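Local coordinates for UV damage endonuclease (Sulfolobus acidocaldarius, PDB 3TC3), which probably cuts DNA as a metal-dependent repair endonuclease, recognising different lesions by flipping out dinucleotides, at residues Phe201-Cys206 with Leu222-Leu227; Val217-Leu222 with Asn234-Leu239. All coordinates share one frame; numbering follows the deposited sequence.

Following the chain, F201-C206 comes first, at the start of helix 203-213, the helix that leads into strand 217-220 of the eight-stranded barrel. That strand runs directly into helix 221-226, which with L227 just after it supplies L222-L227. Contact 1 therefore closes a loop holding most of helix 203-213 and the whole of strand 217-220. Of contact 2, V217-N221 lie inside that loop, L222 is shared by both contacts, and N234-L239 on helix 233-241 lies beyond it, so the two loops cross. F219 joins them: its CE1 lies 3.5 Å from CG of H224, while V203 of contact 1 and A236 of contact 2 also reach its ring.

Contact 1. Residues Phe201-Cys206 with Leu222-Leu227; sequences FSVKDC and LHHSIL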
loop_
_atom_site.group_PDB
_atom_site.type_symbol
_atom_site.label_atom_id
_atom_site.label_comp_id
_atom_site.label_asym_id
_atom_site.label_seq_id
_atom_site.Cartn_x
_atom_site.Cartn_y
_atom_site.Cartn_z
ATOM N N PHE A 201 6.226 -13.771 8.793
ATOM C CA PHE A 201 7.299 -12.792 8.844
ATOM C C PHE A 201 6.964 -11.605 9.754
ATOM O O PHE A 201 6.170 -10.722 9.422
ATOM C CB PHE A 201 7.714 -12.284 7.428
ATOM C CG PHE A 201 8.281 -13.382 6.621
ATOM C CD1 PHE A 201 9.555 -13.933 6.964
ATOM C CD2 PHE A 201 7.495 -14.016 5.604
ATOM C CE1 PHE A 201 10.058 -15.044 6.241
ATOM C CE2 PHE A 201 7.988 -15.143 4.910
ATOM C CZ PHE A 201 9.250 -15.623 5.170
ATOM N N SER A 202 7.625 -11.573 10.895
ATOM C CA SER A 202 7.365 -10.599 11.925
ATOM C C SER A 202 8.094 -9.281 11.657
ATOM O O SER A 202 8.895 -9.223 10.700
ATOM C CB SER A 202 7.897 -11.175 13.272
ATOM O OG SER A 202 9.345 -11.305 13.184
ATOM N N VAL A 203 7.868 -8.286 12.466
ATOM C CA VAL A 203 8.682 -7.063 12.441
ATOM C C VAL A 203 10.186 -7.391 12.523
ATOM O O VAL A 203 11.003 -6.848 11.752
ATOM C CB VAL A 203 8.239 -6.105 13.502
ATOM C CG1 VAL A 203 9.169 -4.869 13.547
ATOM C CG2 VAL A 203 6.811 -5.621 13.129
ATOM N N LYS A 204 10.573 -8.258 13.462
ATOM C CA LYS A 204 11.968 -8.647 13.598
ATOM C C LYS A 204 12.538 -9.149 12.273
ATOM O O LYS A 204 13.690 -8.793 11.860
ATOM C CB LYS A 204 12.088 -9.759 14.658
ATOM C CG LYS A 204 13.541 -10.248 14.889
ATOM C CD LYS A 204 13.471 -11.210 16.084
ATOM C CE LYS A 204 14.760 -11.957 16.158
ATOM N NZ LYS A 204 14.740 -13.103 17.079
ATOM N N ASP A 205 11.765 -9.984 11.582
ATOM C CA ASP A 205 12.245 -10.564 10.307
ATOM C C ASP A 205 12.391 -9.481 9.232
ATOM O O ASP A 205 13.366 -9.410 8.501
ATOM C CB ASP A 205 11.220 -11.596 9.836
ATOM C CG ASP A 205 11.221 -12.849 10.677
ATOM O OD1 ASP A 205 12.277 -13.330 11.147
ATOM O OD2 ASP A 205 10.128 -13.346 10.903
ATOM N N CYS A 206 11.419 -8.565 9.199
ATOM C CA CYS A 206 11.512 -7.439 8.235
ATOM C C CYS A 206 12.690 -6.528 8.539
ATOM O O CYS A 206 13.384 -6.080 7.599
ATOM C CB CYS A 206 10.206 -6.608 8.214
ATOM S SG CYS A 206 8.796 -7.570 7.585
ATOM N N LEU A 222 -2.113 -4.551 13.639
ATOM C CA LEU A 222 -2.907 -5.764 13.940
ATOM C C LEU A 222 -2.002 -6.971 13.696
ATOM O O LEU A 222 -1.953 -7.872 14.511
ATOM C CB LEU A 222 -4.121 -5.794 13.009
ATOM C CG LEU A 222 -4.990 -7.063 13.131
ATOM C CD1 LEU A 222 -5.521 -7.211 14.531
ATOM C CD2 LEU A 222 -6.156 -6.979 12.120
ATOM N N HIS A 223 -1.194 -6.949 12.611
ATOM C CA HIS A 223 -0.346 -8.105 12.385
ATOM C C HIS A 223 0.670 -8.315 13.480
ATOM O O HIS A 223 0.972 -9.458 13.884
ATOM C CB HIS A 223 0.375 -7.978 11.049
ATOM C CG HIS A 223 -0.529 -7.941 9.831
ATOM N ND1 HIS A 223 -0.034 -7.611 8.597
ATOM C CD2 HIS A 223 -1.898 -8.096 9.691
ATOM C CE1 HIS A 223 -1.031 -7.598 7.671
ATOM N NE2 HIS A 223 -2.190 -7.868 8.310
ATOM N N HIS A 224 1.240 -7.216 13.928
ATOM C CA HIS A 224 2.207 -7.309 15.035
ATOM C C HIS A 224 1.554 -7.802 16.300
ATOM O O HIS A 224 2.182 -8.587 17.017
ATOM C CB HIS A 224 2.787 -5.898 15.225
ATOM C CG HIS A 224 3.797 -5.825 16.391
ATOM N ND1 HIS A 224 5.062 -6.338 16.287
ATOM C CD2 HIS A 224 3.693 -5.286 17.677
ATOM C CE1 HIS A 224 5.717 -6.164 17.490
ATOM N NE2 HIS A 224 4.885 -5.497 18.318
ATOM N N SER A 225 0.315 -7.390 16.573
ATOM C CA SER A 225 -0.352 -7.808 17.795
ATOM C C SER A 225 -0.482 -9.338 17.765
ATOM O O SER A 225 -0.447 -10.023 18.840
ATOM C CB SER A 225 -1.706 -7.147 17.916
ATOM O OG SER A 225 -2.713 -7.699 17.064
ATOM N N ILE A 226 -0.631 -9.907 16.558
ATOM C CA ILE A 226 -0.850 -11.367 16.395
ATOM C C ILE A 226 0.482 -12.162 16.390
ATOM O O ILE A 226 0.600 -13.236 16.968
ATOM C CB ILE A 226 -1.649 -11.655 15.125
ATOM C CG1 ILE A 226 -3.064 -11.028 15.299
ATOM C CG2 ILE A 226 -1.761 -13.190 14.786
ATOM C CD1 ILE A 226 -3.887 -11.153 13.988
ATOM N N LEU A 227 1.496 -11.601 15.748
ATOM C CA LEU A 227 2.760 -12.318 15.529
ATOM C C LEU A 227 3.911 -11.362 15.877
ATOM O O LEU A 227 4.179 -10.410 15.103
ATOM C CB LEU A 227 2.876 -12.753 14.050
ATOM C CG LEU A 227 4.177 -13.502 13.770
ATOM C CD1 LEU A 227 4.133 -14.921 14.466
ATOM C CD2 LEU A 227 4.385 -13.626 12.274
HETATM O O HOH W 1 6.134 -8.442 14.875
#
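F201 meets L227 through its backbone: methyl CD2 of L227 packs 3.9 Å from the F201 N atom, while the CB of F201 points away from L227 and its side chain touches S173 and L174 of helix 170-181. The same methyl lies 4.1 Å from N of S202. L227 gets there with CG anti to its own backbone N (chi1 180°), which extends the side chain from just past the end of helix 221-226 toward the opposing backbone. S202 is the N-cap of helix 203-213 and forms a capping box with D205: D205 N donates to S202 OG, and S202 N returns a 3.1 Å bond to D205 OD2. That oxygen is met on its anti side, 24° out of the carboxylate plane, and K170 makes a salt bridge to it. V203 then brings methyl CG2 to 3.7 Å from ND1 of the H224 imidazole, approaching the ring obliquely. No direct hydrogen bond joins the two segments; one water bridges them. It accepts from V203 N at 3.0 Å, donates to L227 O at 2.8 Å, and is hydrogen-bonded to H224 ND1, also at 2.8 Å. The water thus satisfies an amide in the first turn of helix 203-213 and ties it to H224 and L227. The other ring nitrogen of H224, NE2, bonds to the carbonyl of E231, so both nitrogens have partners and the ring's rotation is probably fixed. The contact joins the N-terminal end of helix 203-213 to the C-terminal end of helix 221-226, and both ends sit on barrel strand 217-220 through F219.

Contact 2. Residues Val217-Leu222 with Asn234-Leu239; sequences VIFDNL and NDALSL. With MN (manganese (II) ion), chain C.
The F219 ring carries L237 over one face; in one of the two conformers of L237, CG stands 4.2 Å above the plane, displaced toward the rim, and methyl CD2 of L237 is 3.6 Å from CD2 of F219. CB of A236 approaches CE1 of F219 obliquely at 3.7 Å. This is strand-to-helix packing in a TIM barrel: F219 points outward from strand 217-220 into helix 233-241, while the next residue, D220, turns to the metal. The first torsion of F219 (chi1 -180°) sets CG opposite the backbone N, holding the phenyl group out from the strand, and the L237 side chain in that conformer crosses it at about a right angle. Replacing F219 by alanine would probably open a gap between strand and helix and leave A236, L237 and the H224 ring without their aromatic partner. L237 also touches I250 of the adjacent strand 249-252. The manganese site includes E195, D220, D251 and E288. D220 divides its carboxylate between two tasks: OD1 accepts from the backbone N of H223, capping helix 221-226, and OD2 binds manganese at 1.9 Å, with a water on the metal at 2.4 Å.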
loop_
_atom_site.group_PDB
_atom_site.type_symbol
_atom_site.label_atom_id
_atom_site.label_comp_id
_atom_site.label_asym_id
_atom_site.label_seq_id
_atom_site.Cartn_x
_atom_site.Cartn_y
_atom_site.Cartn_z
ATOM N N VAL A 217 10.496 -0.548 6.316
ATOM C CA VAL A 217 9.477 -1.409 6.838
ATOM C C VAL A 217 8.212 -0.643 7.206
ATOM O O VAL A 217 8.267 0.302 7.994
ATOM C CB VAL A 217 10.018 -2.172 8.075
ATOM C CG1 VAL A 217 8.937 -3.175 8.670
ATOM C CG2 VAL A 217 11.336 -2.922 7.692
ATOM N N ILE A 218 7.127 -1.088 6.614
ATOM C CA ILE A 218 5.791 -0.604 7.077
ATOM C C ILE A 218 5.333 -1.475 8.232
ATOM O O ILE A 218 5.171 -2.709 8.071
ATOM C CB ILE A 218 4.737 -0.726 5.942
ATOM C CG1 ILE A 218 5.039 0.265 4.870
ATOM C CG2 ILE A 218 3.275 -0.413 6.522
ATOM C CD1 ILE A 218 3.946 0.409 3.797
ATOM N N PHE A 219 5.067 -0.829 9.364
ATOM C CA PHE A 219 4.476 -1.525 10.523
ATOM C C PHE A 219 2.972 -1.666 10.455
ATOM O O PHE A 219 2.292 -0.694 10.259
ATOM C CB PHE A 219 4.810 -0.653 11.758
ATOM C CG PHE A 219 4.296 -1.198 13.054
ATOM C CD1 PHE A 219 4.898 -2.330 13.662
ATOM C CD2 PHE A 219 3.160 -0.641 13.650
ATOM C CE1 PHE A 219 4.435 -2.779 14.856
ATOM C CE2 PHE A 219 2.681 -1.139 14.849
ATOM C CZ PHE A 219 3.325 -2.241 15.464
ATOM N N ASP A 220 2.491 -2.868 10.571
ATOM C CA ASP A 220 1.064 -3.161 10.606
ATOM C C ASP A 220 0.747 -3.568 12.013
ATOM O O ASP A 220 1.267 -4.548 12.492
ATOM C CB ASP A 220 0.760 -4.246 9.647
ATOM C CG ASP A 220 -0.703 -4.493 9.620
ATOM O OD1 ASP A 220 -1.325 -4.874 10.597
ATOM O OD2 ASP A 220 -1.270 -4.242 8.488
ATOM N N ASN A 221 -0.075 -2.736 12.668
ATOM C CA ASN A 221 -0.279 -2.943 14.117
ATOM C C ASN A 221 -1.073 -4.250 14.407
ATOM O O ASN A 221 -0.728 -4.922 15.361
ATOM C CB ASN A 221 -0.944 -1.764 14.752
ATOM C CG ASN A 221 -2.344 -1.552 14.309
ATOM O OD1 ASN A 221 -2.689 -1.665 13.109
ATOM N ND2 ASN A 221 -3.202 -1.207 15.293
ATOM N N LEU A 222 -2.113 -4.551 13.639
ATOM C CA LEU A 222 -2.907 -5.764 13.940
ATOM C C LEU A 222 -2.002 -6.971 13.696
ATOM O O LEU A 222 -1.953 -7.872 14.511
ATOM C CB LEU A 222 -4.121 -5.794 13.009
ATOM C CG LEU A 222 -4.990 -7.063 13.131
ATOM C CD1 LEU A 222 -5.521 -7.211 14.531
ATOM C CD2 LEU A 222 -6.156 -6.979 12.120
ATOM N N ASN A 234 5.426 0.896 21.019
ATOM C CA ASN A 234 6.399 1.965 20.891
ATOM C C ASN A 234 7.769 1.535 20.467
ATOM O O ASN A 234 8.391 2.249 19.674
ATOM C CB ASN A 234 6.516 2.815 22.164
ATOM C CG ASN A 234 5.647 4.028 22.076
ATOM O OD1 ASN A 234 4.596 4.051 22.679
ATOM N ND2 ASN A 234 6.009 4.987 21.200
ATOM N N ASP A 235 8.247 0.397 20.965
ATOM C CA ASP A 235 9.574 -0.071 20.635
ATOM C C ASP A 235 9.581 -0.522 19.154
ATOM O O ASP A 235 10.540 -0.257 18.423
ATOM C CB ASP A 235 9.977 -1.217 21.548
ATOM C CG ASP A 235 10.369 -0.725 22.966
ATOM O OD1 ASP A 235 10.464 0.513 23.110
ATOM O OD2 ASP A 235 10.535 -1.579 23.883
ATOM N N ALA A 236 8.507 -1.165 18.708
ATOM C CA ALA A 236 8.509 -1.643 17.346
ATOM C C ALA A 236 8.445 -0.487 16.430
ATOM O O ALA A 236 9.192 -0.445 15.417
ATOM C CB ALA A 236 7.334 -2.625 17.111
ATOM N N LEU A 237 7.628 0.522 16.722
ATOM C CA LEU A 237 7.645 1.753 15.947
ATOM C C LEU A 237 9.016 2.452 15.866
ATOM O O LEU A 237 9.449 2.912 14.789
ATOM C CB LEU A 237 6.562 2.684 16.472
ATOM C CG LEU A 237 5.183 2.116 16.151
ATOM C CD1 LEU A 237 4.138 2.746 17.060
ATOM C CD2 LEU A 237 4.883 2.351 14.693
ATOM N N SER A 238 9.707 2.527 16.991
ATOM C CA SER A 238 10.937 3.230 17.007
ATOM C C SER A 238 11.931 2.500 16.103
ATOM O O SER A 238 12.724 3.121 15.425
ATOM C CB SER A 238 11.479 3.236 18.412
ATOM O OG SER A 238 12.803 3.677 18.374
ATOM N N LEU A 239 11.918 1.168 16.187
ATOM C CA LEU A 239 12.802 0.333 15.353
ATOM C C LEU A 239 12.498 0.561 13.849
ATOM O O LEU A 239 13.428 0.814 13.046
ATOM C CB LEU A 239 12.636 -1.135 15.715
ATOM C CG LEU A 239 13.340 -1.562 17.034
ATOM C CD1 LEU A 239 12.813 -2.930 17.361
ATOM C CD2 LEU A 239 14.830 -1.686 16.875
HETATM MN MN MN C . -1.449 -4.104 6.552
HETATM O O HOH W 2 -1.523 -4.409 4.183
#